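Local coordinates for nitrogenase molybdenum-iron protein alpha chain (Clostridium pasteurianum, PDB 4WES) that carries the iron-molybdenum cofactor at which the nitrogenase complex reduces dinitrogen to ammonium, and shares an [8Fe-7S] cluster with the beta chain, at residues G86-S91 with Y484-P489; A189-M194 with P394-T399; K466-I471 with S478-S483. All coordinates share one frame; numbering follows the deposited sequence. Where two conformers were deposited one is given.

Contact 1: residues G86-S91 with Y484-P489; sequences GRRFKS and YDYNGP. With ICS (iron-sulfur-molybdenum cluster with interstitial carbon), chain F; HCA (3-hydroxy-3-carboxy-adipic acid), chain E.
Arg88 lays one face of its guanidinium over the backbone of Tyr486 and Asn487, with Tyr486 CA 3.7 Å from CZ, roughly above the centre of the group, and Asn487 N nearer its rim. The same group grips the Asn487 carbonyl: NH2 reaches Asn487 O at 2.8 Å in the carbonyl plane, though that oxygen is tilted 24° out of the guanidinium plane, and NH1 adds a weak bond. Lower down the side chain, CD sits 3.9 Å from CD1 at the edge of the Tyr486 ring, and ring and guanidinium planes stand almost perpendicular, 83° apart. A bend at chi3 (58°) turns the guanidinium out of line with the otherwise extended chain and onto this backbone. In the plane of the Arg88 guanidinium, a water accepts from NH1 and, in the conformer given, from Lys90 NZ; Gly488 O is one of several acceptors competing for its protons. Both segments are irregular loops of the nitrogenase component 1 fold; Arg88 is the centre of an inverse gamma turn, and its neighbour Arg87 faces the cofactor instead, NH1 3.3 Å from sulfur S5A and CB 3.6 Å from homocitrate O6. Farther out, Glu455 of the beta chain forms a salt bridge with Arg88 NH1, and Asp453 of the beta chain one with Lys90 NZ. Tyr484 OH is held by Asp221 and Tyr351.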
loop_
_atom_site.group_PDB
_atom_site.type_symbol
_atom_site.label_atom_id
_atom_site.label_comp_id
_atom_site.label_asym_id
_atom_site.label_seq_id
_atom_site.Cartn_x
_atom_site.Cartn_y
_atom_site.Cartn_z
ATOM N N GLY A 86 -18.460 2.352 15.769
ATOM C CA GLY A 86 -17.694 3.443 16.343
ATOM C C GLY A 86 -17.491 3.332 17.833
ATOM O O GLY A 86 -16.527 3.857 18.376
ATOM N N ARG A 87 -18.422 2.676 18.526
ATOM C CA ARG A 87 -18.295 2.396 19.959
ATOM C C ARG A 87 -17.827 0.943 20.075
ATOM O O ARG A 87 -18.478 0.022 19.584
ATOM C CB ARG A 87 -19.584 2.642 20.700
ATOM C CG ARG A 87 -19.474 2.349 22.185
ATOM C CD ARG A 87 -20.584 2.973 22.958
ATOM N NE ARG A 87 -20.629 2.577 24.359
ATOM C CZ ARG A 87 -21.319 1.541 24.838
ATOM N NH1 ARG A 87 -21.366 1.326 26.132
ATOM N NH2 ARG A 87 -21.968 0.711 24.018
ATOM N N ARG A 88 -16.670 0.770 20.727
ATOM C CA ARG A 88 -15.870 -0.425 20.624
ATOM C C ARG A 88 -16.185 -1.508 21.662
ATOM O O ARG A 88 -15.267 -2.132 22.202
ATOM C CB ARG A 88 -14.401 -0.037 20.664
ATOM C CG ARG A 88 -13.971 0.856 19.502
ATOM C CD ARG A 88 -12.548 1.338 19.651
ATOM N NE ARG A 88 -11.635 0.207 19.736
ATOM C CZ ARG A 88 -10.961 -0.223 20.808
ATOM N NH1 ARG A 88 -10.309 -1.383 20.759
ATOM N NH2 ARG A 88 -10.934 0.464 21.934
ATOM N N PHE A 89 -17.471 -1.797 21.872
ATOM C CA PHE A 89 -17.799 -2.977 22.660
ATOM C C PHE A 89 -17.375 -4.216 21.879
ATOM O O PHE A 89 -17.729 -4.397 20.723
ATOM C CB PHE A 89 -19.291 -3.032 23.020
ATOM C CG PHE A 89 -20.268 -2.721 21.909
ATOM C CD1 PHE A 89 -20.749 -3.705 21.078
ATOM C CD2 PHE A 89 -20.716 -1.438 21.746
ATOM C CE1 PHE A 89 -21.672 -3.412 20.080
ATOM C CE2 PHE A 89 -21.641 -1.127 20.794
ATOM C CZ PHE A 89 -22.120 -2.096 19.945
ATOM N N LYS A 90 -16.610 -5.094 22.515
ATOM C CA LYS A 90 -16.142 -6.304 21.842
ATOM C C LYS A 90 -17.052 -7.488 22.167
ATOM O O LYS A 90 -17.551 -7.618 23.286
ATOM C CB LYS A 90 -14.687 -6.609 22.187
ATOM C CG LYS A 90 -13.669 -5.605 21.641
ATOM C CD LYS A 90 -12.238 -6.114 21.845
ATOM C CE LYS A 90 -11.211 -5.188 21.218
ATOM N NZ LYS A 90 -9.845 -5.679 21.403
ATOM N N SER A 91 -17.239 -8.340 21.175
ATOM C CA SER A 91 -18.118 -9.515 21.284
ATOM C C SER A 91 -17.487 -10.707 20.623
ATOM O O SER A 91 -16.770 -10.586 19.624
ATOM C CB SER A 91 -19.464 -9.262 20.600
ATOM O OG SER A 91 -20.110 -8.136 21.164
ATOM N N TYR A 484 -10.444 4.798 23.582
ATOM C CA TYR A 484 -9.112 4.317 23.955
ATOM C C TYR A 484 -8.116 4.413 22.811
ATOM O O TYR A 484 -7.113 3.715 22.795
ATOM C CB TYR A 484 -9.133 2.906 24.519
ATOM C CG TYR A 484 -10.011 2.653 25.719
ATOM C CD1 TYR A 484 -10.382 3.654 26.596
ATOM C CD2 TYR A 484 -10.399 1.352 26.032
ATOM C CE1 TYR A 484 -11.098 3.384 27.740
ATOM C CE2 TYR A 484 -11.121 1.073 27.178
ATOM C CZ TYR A 484 -11.439 2.087 28.050
ATOM O OH TYR A 484 -12.106 1.856 29.251
ATOM N N ASP A 485 -8.369 5.309 21.843
ATOM C CA ASP A 485 -7.529 5.377 20.663
ATOM C C ASP A 485 -7.318 3.995 20.066
ATOM O O ASP A 485 -6.274 3.650 19.547
ATOM C CB ASP A 485 -6.202 6.075 20.969
ATOM C CG ASP A 485 -6.393 7.565 21.162
ATOM O OD1 ASP A 485 -6.301 8.034 22.327
ATOM O OD2 ASP A 485 -6.648 8.287 20.156
ATOM N N TYR A 486 -8.385 3.169 20.082
ATOM C CA TYR A 486 -8.402 1.937 19.305
ATOM C C TYR A 486 -7.459 0.889 19.922
ATOM O O TYR A 486 -6.984 0.009 19.219
ATOM C CB TYR A 486 -8.148 2.204 17.765
ATOM C CG TYR A 486 -8.817 3.508 17.409
ATOM C CD1 TYR A 486 -10.181 3.665 17.526
ATOM C CD2 TYR A 486 -8.077 4.636 17.092
ATOM C CE1 TYR A 486 -10.795 4.858 17.368
ATOM C CE2 TYR A 486 -8.684 5.870 16.930
ATOM C CZ TYR A 486 -10.033 5.987 17.100
ATOM O OH TYR A 486 -10.603 7.240 16.976
ATOM N N ASN A 487 -7.315 0.990 21.238
ATOM C CA ASN A 487 -6.527 0.092 22.068
ATOM C C ASN A 487 -7.398 -0.541 23.165
ATOM O O ASN A 487 -8.596 -0.322 23.252
ATOM C CB ASN A 487 -5.382 0.864 22.734
ATOM C CG ASN A 487 -4.460 1.497 21.731
ATOM O OD1 ASN A 487 -3.965 0.834 20.818
ATOM N ND2 ASN A 487 -4.251 2.819 21.859
ATOM N N GLY A 488 -6.770 -1.337 24.008
ATOM C CA GLY A 488 -7.442 -1.924 25.148
ATOM C C GLY A 488 -7.123 -3.395 25.311
ATOM O O GLY A 488 -6.610 -4.022 24.388
ATOM N N PRO A 489 -7.423 -3.951 26.465
ATOM C CA PRO A 489 -8.173 -3.325 27.558
ATOM C C PRO A 489 -7.375 -2.235 28.254
ATOM O O PRO A 489 -6.146 -2.326 28.331
ATOM C CB PRO A 489 -8.413 -4.505 28.517
ATOM C CG PRO A 489 -7.294 -5.452 28.237
ATOM C CD PRO A 489 -7.107 -5.360 26.763
HETATM FE FE1 ICS F . -21.132 4.827 31.410
HETATM MO MO1 ICS F . -18.621 7.374 25.443
HETATM FE FE2 ICS F . -21.765 6.104 29.166
HETATM FE FE3 ICS F . -19.919 4.172 29.122
HETATM FE FE4 ICS F . -19.415 6.478 30.341
HETATM FE FE5 ICS F . -18.499 7.451 28.132
HETATM FE FE6 ICS F . -20.812 7.020 26.953
HETATM FE FE7 ICS F . -18.996 5.172 26.918
HETATM C CX ICS F . -19.889 6.079 28.490
HETATM S S1A ICS F . -21.466 7.095 31.176
HETATM S S1B ICS F . -19.652 8.920 26.864
HETATM S S2A ICS F . -22.141 3.910 29.612
HETATM S S2B ICS F . -22.919 7.074 27.528
HETATM S S3A ICS F . -17.801 8.012 30.202
HETATM S S3B ICS F . -20.326 5.741 25.202
HETATM S S4A ICS F . -18.882 4.389 31.126
HETATM S S4B ICS F . -17.081 6.297 26.840
HETATM S S5A ICS F . -18.930 3.039 27.469
HETATM C C1 HCA E . -21.854 8.396 22.238
HETATM C C2 HCA E . -20.741 7.384 21.948
HETATM C C3 HCA E . -19.360 7.823 22.429
HETATM C C4 HCA E . -18.694 8.824 21.465
HETATM C C5 HCA E . -17.223 8.991 21.884
HETATM C C6 HCA E . -16.467 10.206 21.438
HETATM C C7 HCA E . -18.455 6.592 22.521
HETATM O O1 HCA E . -21.707 9.215 23.155
HETATM O O2 HCA E . -22.890 8.339 21.555
HETATM O O3 HCA E . -15.254 10.056 21.094
HETATM O O4 HCA E . -17.041 11.318 21.437
HETATM O O5 HCA E . -17.853 6.404 23.601
HETATM O O6 HCA E . -18.314 5.879 21.518
HETATM O O7 HCA E . -19.452 8.440 23.704
HETATM O O HOH W 1 -8.442 -3.386 22.001
#

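Contact 2: residues A189-M194 with P394-T399; sequences ANNTVM and PEITVT
Asn191 lies alongside Ile396, the two side chains running antiparallel past one another, with OD1 3.7 Å from CG1. Here a buried face of helix 182-196 meets an irregular loop in the nitrogenase component 1 fold, away from the cluster sites; Asn191 carries the helix side of the contact, while Ile396 is partly exposed. The amide uses both ends. ND2 donates to Pro394 O at 2.9 Å with an N-H...O angle of 154°; the acceptor lies close to the amide plane, but the donor stands 52° above the carbonyl plane. OD1 accepts a hydrogen bond from a water, which in turn accepts from Ile396 N, so one side chain binds the loop backbone directly at residue 394 and through water at 396. These two links probably fix the amide's rotation. In the conformer given, chi1 of 70° puts Ile396 CG1 between its own backbone N and carbonyl carbon, and from there the chain reaches over the helix backbone. Helix 263-277 packs beside the contact, its Met272 touching both Met194 and Ile396. At the end of this Ile396 conformer, CD1 comes to 3.7 Å from the carbonyl oxygen of Asn191, an oxygen that accepts a hydrogen bond from Thr195 OG1.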
loop_
_atom_site.group_PDB
_atom_site.type_symbol
_atom_site.label_atom_id
_atom_site.label_comp_id
_atom_site.label_asym_id
_atom_site.label_seq_id
_atom_site.Cartn_x
_atom_site.Cartn_y
_atom_site.Cartn_z
ATOM N N ALA A 189 -33.546 2.631 28.449
ATOM C CA ALA A 189 -33.096 1.270 28.283
ATOM C C ALA A 189 -33.283 0.480 29.567
ATOM O O ALA A 189 -33.748 -0.678 29.542
ATOM C CB ALA A 189 -31.642 1.225 27.843
ATOM N N ASN A 190 -32.867 1.056 30.692
ATOM C CA ASN A 190 -32.935 0.330 31.955
ATOM C C ASN A 190 -34.354 -0.090 32.296
ATOM O O ASN A 190 -34.570 -1.168 32.841
ATOM C CB ASN A 190 -32.385 1.165 33.129
ATOM C CG ASN A 190 -30.852 1.109 33.302
ATOM O OD1 ASN A 190 -30.387 0.807 34.386
ATOM N ND2 ASN A 190 -30.097 1.396 32.247
ATOM N N ASN A 191 -35.324 0.769 32.011
ATOM C CA ASN A 191 -36.706 0.474 32.383
ATOM C C ASN A 191 -37.160 -0.816 31.720
ATOM O O ASN A 191 -37.721 -1.708 32.368
ATOM C CB ASN A 191 -37.632 1.601 31.994
ATOM C CG ASN A 191 -37.496 2.809 32.869
ATOM O OD1 ASN A 191 -36.903 2.765 33.959
ATOM N ND2 ASN A 191 -38.066 3.926 32.396
ATOM N N THR A 192 -36.950 -0.929 30.420
ATOM C CA THR A 192 -37.420 -2.098 29.671
ATOM C C THR A 192 -36.571 -3.328 29.952
ATOM O O THR A 192 -37.088 -4.447 30.067
ATOM C CB THR A 192 -37.516 -1.757 28.175
ATOM O OG1 THR A 192 -38.577 -0.818 28.001
ATOM C CG2 THR A 192 -37.688 -2.976 27.313
ATOM N N VAL A 193 -35.258 -3.165 30.105
ATOM C CA VAL A 193 -34.437 -4.314 30.481
ATOM C C VAL A 193 -34.912 -4.886 31.824
ATOM O O VAL A 193 -35.043 -6.114 31.977
ATOM C CB VAL A 193 -32.943 -3.904 30.542
ATOM C CG1 VAL A 193 -32.109 -5.009 31.176
ATOM C CG2 VAL A 193 -32.416 -3.601 29.148
ATOM N N MET A 194 -35.155 -4.013 32.795
ATOM C CA MET A 194 -35.564 -4.477 34.120
ATOM C C MET A 194 -36.847 -5.276 34.088
ATOM O O MET A 194 -36.915 -6.352 34.677
ATOM C CB MET A 194 -35.695 -3.303 35.077
ATOM C CG MET A 194 -36.014 -3.724 36.504
ATOM S SD MET A 194 -34.600 -4.535 37.287
ATOM C CE MET A 194 -35.460 -5.394 38.605
ATOM N N PRO A 394 -39.881 8.278 31.614
ATOM C CA PRO A 394 -40.690 7.500 32.551
ATOM C C PRO A 394 -39.914 6.946 33.749
ATOM O O PRO A 394 -38.773 6.505 33.618
ATOM C CB PRO A 394 -41.197 6.334 31.686
ATOM C CG PRO A 394 -41.241 6.894 30.317
ATOM C CD PRO A 394 -40.001 7.743 30.251
ATOM N N GLU A 395 -40.585 6.953 34.887
ATOM C CA GLU A 395 -40.105 6.334 36.103
ATOM C C GLU A 395 -40.920 5.080 36.376
ATOM O O GLU A 395 -42.151 5.122 36.405
ATOM C CB GLU A 395 -40.304 7.283 37.276
ATOM C CG GLU A 395 -39.520 8.571 37.222
ATOM C CD GLU A 395 -38.024 8.349 37.375
ATOM O OE1 GLU A 395 -37.269 9.280 37.025
ATOM O OE2 GLU A 395 -37.622 7.257 37.847
ATOM N N ILE A 396 -40.236 3.977 36.588
ATOM C CA ILE A 396 -40.975 2.813 36.979
ATOM C C ILE A 396 -40.620 2.432 38.396
ATOM O O ILE A 396 -39.570 2.797 38.943
ATOM C CB ILE A 396 -40.792 1.644 36.020
ATOM C CG1 ILE A 396 -39.374 1.094 36.153
ATOM C CG2 ILE A 396 -41.135 2.079 34.588
ATOM C CD1 ILE A 396 -39.162 -0.241 35.473
ATOM N N THR A 397 -41.580 1.791 39.039
ATOM C CA THR A 397 -41.365 1.347 40.393
ATOM C C THR A 397 -41.547 -0.143 40.435
ATOM O O THR A 397 -42.410 -0.710 39.760
ATOM C CB THR A 397 -42.308 1.986 41.434
ATOM O OG1 THR A 397 -43.563 1.322 41.405
ATOM C CG2 THR A 397 -42.497 3.496 41.210
ATOM N N VAL A 398 -40.670 -0.794 41.180
ATOM C CA VAL A 398 -40.781 -2.228 41.408
ATOM C C VAL A 398 -41.044 -2.458 42.892
ATOM O O VAL A 398 -40.857 -1.568 43.702
ATOM C CB VAL A 398 -39.526 -3.000 40.934
ATOM C CG1 VAL A 398 -39.325 -2.867 39.428
ATOM C CG2 VAL A 398 -38.287 -2.539 41.687
ATOM N N THR A 399 -41.380 -3.687 43.234
ATOM C CA THR A 399 -41.675 -4.060 44.618
ATOM C C THR A 399 -41.073 -5.428 44.867
ATOM O O THR A 399 -40.685 -6.114 43.920
ATOM C CB THR A 399 -43.190 -4.115 44.844
ATOM O OG1 THR A 399 -43.804 -5.100 43.996
ATOM C CG2 THR A 399 -43.847 -2.747 44.629
HETATM O O HOH W 2 -37.334 4.191 36.239
#

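Contact 3: residues K466-I471 with S478-S483; sequences KEKFVI and SKQLHS. With HCA (3-hydroxy-3-carboxy-adipic acid), chain E; ICS (iron-sulfur-molybdenum cluster with interstitial carbon), chain F.
Ser478 meets helix 465-473 where Lys468 and Ile471, one turn apart, project toward it. Its CB lies 3.8 Å from Ile471 CD1, and OG comes to 3.4 Å from the same methyl, although its polar partner is the carbonyl oxygen of Phe461 in strand 460-462. Lys468 runs past the Ser478 carbonyl oxygen: CG leaves anti to the backbone N (chi1 179°), the chain stays extended as far as CE, and a turn at chi4 (80°) brings NZ onto Ser478 O at 2.8 Å, almost head-on to the carbonyl (C=O...N 163°). Lys479 points its CB away from the helix, yet its ammonium NZ comes within 4.6 Å of Lys468 NZ. Two waters accept from both amines, one of the four bonds being weak. Gln480 crosses Lys468 at about a right angle, NE2 3.8 Å from CD; its NE2 is hydrogen-bonded to Tyr486 OH and its OE1 weakly to Ser483 OG. After Leu481, which packs on strand 338-343, comes His482, whose ND1 binds molybdenum at 2.3 Å; homocitrate supplies O5 and O7 to the same metal. Homocitrate C5 lies over one face of the imidazole. In the ring plane, a water accepts from His482 NE2 at 2.8 Å and donates to Glu467 OE2, so the helix reaches the molybdenum ligand through a water, with the Glu467 carboxylate behind it, a chain that would help fix the ring's rotation. The Lys468 ammonium has four oxygen partners, a carbonyl, two waters and the Asp485 carboxylate, for its three N-H groups; that carboxylate would probably offset part of the like charge of Lys479, with the waters helping to screen it.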
loop_
_atom_site.group_PDB
_atom_site.type_symbol
_atom_site.label_atom_id
_atom_site.label_comp_id
_atom_site.label_asym_id
_atom_site.label_seq_id
_atom_site.Cartn_x
_atom_site.Cartn_y
_atom_site.Cartn_z
ATOM N N LYS A 466 -14.107 14.349 19.179
ATOM C CA LYS A 466 -14.381 15.706 18.696
ATOM C C LYS A 466 -13.383 16.696 19.270
ATOM O O LYS A 466 -13.044 17.682 18.600
ATOM C CB LYS A 466 -15.815 16.128 18.987
ATOM C CG LYS A 466 -16.840 15.192 18.329
ATOM C CD LYS A 466 -18.276 15.675 18.427
ATOM C CE LYS A 466 -18.811 15.925 19.807
ATOM N NZ LYS A 466 -18.787 14.717 20.675
ATOM N N GLU A 467 -12.913 16.470 20.484
ATOM C CA GLU A 467 -11.941 17.347 21.109
ATOM C C GLU A 467 -10.517 17.008 20.739
ATOM O O GLU A 467 -9.640 17.894 20.756
ATOM C CB GLU A 467 -12.079 17.299 22.629
ATOM C CG GLU A 467 -13.460 17.603 23.206
ATOM C CD GLU A 467 -14.343 16.383 23.440
ATOM O OE1 GLU A 467 -14.095 15.313 22.817
ATOM O OE2 GLU A 467 -15.283 16.513 24.279
ATOM N N LYS A 468 -10.233 15.744 20.447
ATOM C CA LYS A 468 -8.841 15.252 20.388
ATOM C C LYS A 468 -7.965 16.149 19.486
ATOM O O LYS A 468 -6.898 16.589 19.911
ATOM C CB LYS A 468 -8.783 13.824 19.836
ATOM C CG LYS A 468 -7.356 13.303 19.754
ATOM C CD LYS A 468 -7.263 11.941 19.075
ATOM C CE LYS A 468 -5.857 11.406 18.974
ATOM N NZ LYS A 468 -5.369 10.799 20.235
ATOM N N PHE A 469 -8.387 16.330 18.249
ATOM C CA PHE A 469 -7.536 17.037 17.294
ATOM C C PHE A 469 -7.509 18.555 17.546
ATOM O O PHE A 469 -6.524 19.201 17.205
ATOM C CB PHE A 469 -7.895 16.674 15.857
ATOM C CG PHE A 469 -7.778 15.210 15.599
ATOM C CD1 PHE A 469 -6.541 14.572 15.652
ATOM C CD2 PHE A 469 -8.899 14.447 15.292
ATOM C CE1 PHE A 469 -6.428 13.208 15.465
ATOM C CE2 PHE A 469 -8.784 13.091 15.092
ATOM C CZ PHE A 469 -7.569 12.474 15.181
ATOM N N VAL A 470 -8.567 19.096 18.126
ATOM C CA VAL A 470 -8.554 20.504 18.522
ATOM C C VAL A 470 -7.424 20.727 19.502
ATOM O O VAL A 470 -6.644 21.679 19.385
ATOM C CB VAL A 470 -9.915 20.905 19.172
ATOM C CG1 VAL A 470 -9.870 22.297 19.773
ATOM C CG2 VAL A 470 -11.046 20.780 18.160
ATOM N N ILE A 471 -7.333 19.849 20.496
ATOM C CA ILE A 471 -6.327 19.956 21.537
ATOM C C ILE A 471 -4.914 19.737 20.914
ATOM O O ILE A 471 -3.970 20.493 21.178
ATOM C CB ILE A 471 -6.592 18.912 22.651
ATOM C CG1 ILE A 471 -7.921 19.201 23.343
ATOM C CG2 ILE A 471 -5.430 18.889 23.648
ATOM C CD1 ILE A 471 -8.491 17.983 24.081
ATOM N N SER A 478 -3.704 14.698 23.524
ATOM C CA SER A 478 -5.041 14.302 23.930
ATOM C C SER A 478 -5.259 12.835 23.651
ATOM O O SER A 478 -5.318 12.435 22.493
ATOM C CB SER A 478 -6.122 15.140 23.222
ATOM O OG SER A 478 -7.416 14.738 23.633
ATOM N N LYS A 479 -5.405 12.036 24.694
ATOM C CA LYS A 479 -5.781 10.636 24.539
ATOM C C LYS A 479 -7.257 10.486 24.811
ATOM O O LYS A 479 -7.818 11.079 25.743
ATOM C CB LYS A 479 -4.931 9.737 25.441
ATOM C CG LYS A 479 -3.472 9.599 24.961
ATOM C CD LYS A 479 -3.357 8.985 23.591
ATOM C CE LYS A 479 -1.952 8.670 23.121
ATOM N NZ LYS A 479 -2.002 8.000 21.793
ATOM N N GLN A 480 -7.901 9.663 23.985
ATOM C CA GLN A 480 -9.338 9.440 24.053
ATOM C C GLN A 480 -9.697 8.440 25.170
ATOM O O GLN A 480 -9.222 7.306 25.187
ATOM C CB GLN A 480 -9.819 8.854 22.741
ATOM C CG GLN A 480 -9.614 9.758 21.540
ATOM C CD GLN A 480 -10.187 9.149 20.290
ATOM O OE1 GLN A 480 -11.412 9.012 20.148
ATOM N NE2 GLN A 480 -9.325 8.717 19.376
ATOM N N LEU A 481 -10.570 8.872 26.084
ATOM C CA LEU A 481 -11.037 7.974 27.136
ATOM C C LEU A 481 -12.335 7.252 26.795
ATOM O O LEU A 481 -12.787 6.436 27.606
ATOM C CB LEU A 481 -11.131 8.677 28.495
ATOM C CG LEU A 481 -9.804 8.887 29.187
ATOM C CD1 LEU A 481 -10.023 9.557 30.540
ATOM C CD2 LEU A 481 -9.008 7.601 29.377
ATOM N N HIS A 482 -12.942 7.524 25.641
ATOM C CA HIS A 482 -14.072 6.736 25.180
ATOM C C HIS A 482 -13.563 5.544 24.356
ATOM O O HIS A 482 -13.710 4.378 24.734
ATOM C CB HIS A 482 -15.086 7.518 24.337
ATOM C CG HIS A 482 -15.618 8.798 24.886
ATOM N ND1 HIS A 482 -16.950 8.977 25.215
ATOM C CD2 HIS A 482 -15.026 10.019 24.995
ATOM C CE1 HIS A 482 -17.146 10.255 25.485
ATOM N NE2 HIS A 482 -15.993 10.905 25.370
ATOM N N SER A 483 -12.938 5.844 23.226
ATOM C CA SER A 483 -12.490 4.828 22.289
ATOM C C SER A 483 -11.147 4.213 22.610
ATOM O O SER A 483 -10.712 3.266 21.928
ATOM C CB SER A 483 -12.378 5.392 20.883
ATOM O OG SER A 483 -11.243 6.276 20.818
HETATM C C1 HCA E . -21.854 8.396 22.238
HETATM C C2 HCA E . -20.741 7.384 21.948
HETATM C C3 HCA E . -19.360 7.823 22.429
HETATM C C4 HCA E . -18.694 8.824 21.465
HETATM C C5 HCA E . -17.223 8.991 21.884
HETATM C C6 HCA E . -16.467 10.206 21.438
HETATM C C7 HCA E . -18.455 6.592 22.521
HETATM O O1 HCA E . -21.707 9.215 23.155
HETATM O O2 HCA E . -22.890 8.339 21.555
HETATM O O3 HCA E . -15.254 10.056 21.094
HETATM O O4 HCA E . -17.041 11.318 21.437
HETATM O O5 HCA E . -17.853 6.404 23.601
HETATM O O6 HCA E . -18.314 5.879 21.518
HETATM O O7 HCA E . -19.452 8.440 23.704
HETATM FE FE1 ICS F . -21.132 4.827 31.410
HETATM MO MO1 ICS F . -18.621 7.374 25.443
HETATM FE FE2 ICS F . -21.765 6.104 29.166
HETATM FE FE3 ICS F . -19.919 4.172 29.122
HETATM FE FE4 ICS F . -19.415 6.478 30.341
HETATM FE FE5 ICS F . -18.499 7.451 28.132
HETATM FE FE6 ICS F . -20.812 7.020 26.953
HETATM FE FE7 ICS F . -18.996 5.172 26.918
HETATM C CX ICS F . -19.889 6.079 28.490
HETATM S S1A ICS F . -21.466 7.095 31.176
HETATM S S1B ICS F . -19.652 8.920 26.864
HETATM S S2A ICS F . -22.141 3.910 29.612
HETATM S S2B ICS F . -22.919 7.074 27.528
HETATM S S3A ICS F . -17.801 8.012 30.202
HETATM S S3B ICS F . -20.326 5.741 25.202
HETATM S S4A ICS F . -18.882 4.389 31.126
HETATM S S4B ICS F . -17.081 6.297 26.840
HETATM S S5A ICS F . -18.930 3.039 27.469
HETATM O O HOH W 3 -15.350 13.634 25.738
HETATM O O HOH W 4 -2.540 11.049 20.687
HETATM O O HOH W 5 -3.334 8.588 19.292
#

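From the N terminus, the chain first supplies the loop 86-91, which waits nearly four hundred residues for its partner 484-489. Within that long excursion, helix 182-196 leaves segment 189-194 to be met by 394-399, so contact 2 closes a loop nested inside contact 1. Contact 3 then opens and closes locally, joining helix 465-473 to the chain just after it; it follows contact 2 in series and is also nested in contact 1. Contacts 1 and 3 both border the cofactor and also touch one another, Asp485 OD1 of the first lying 2.8 Å from Gln480 N of the second. Contact 2 lies across the chain's centre from both, its centre about 29 Å from that of contact 1.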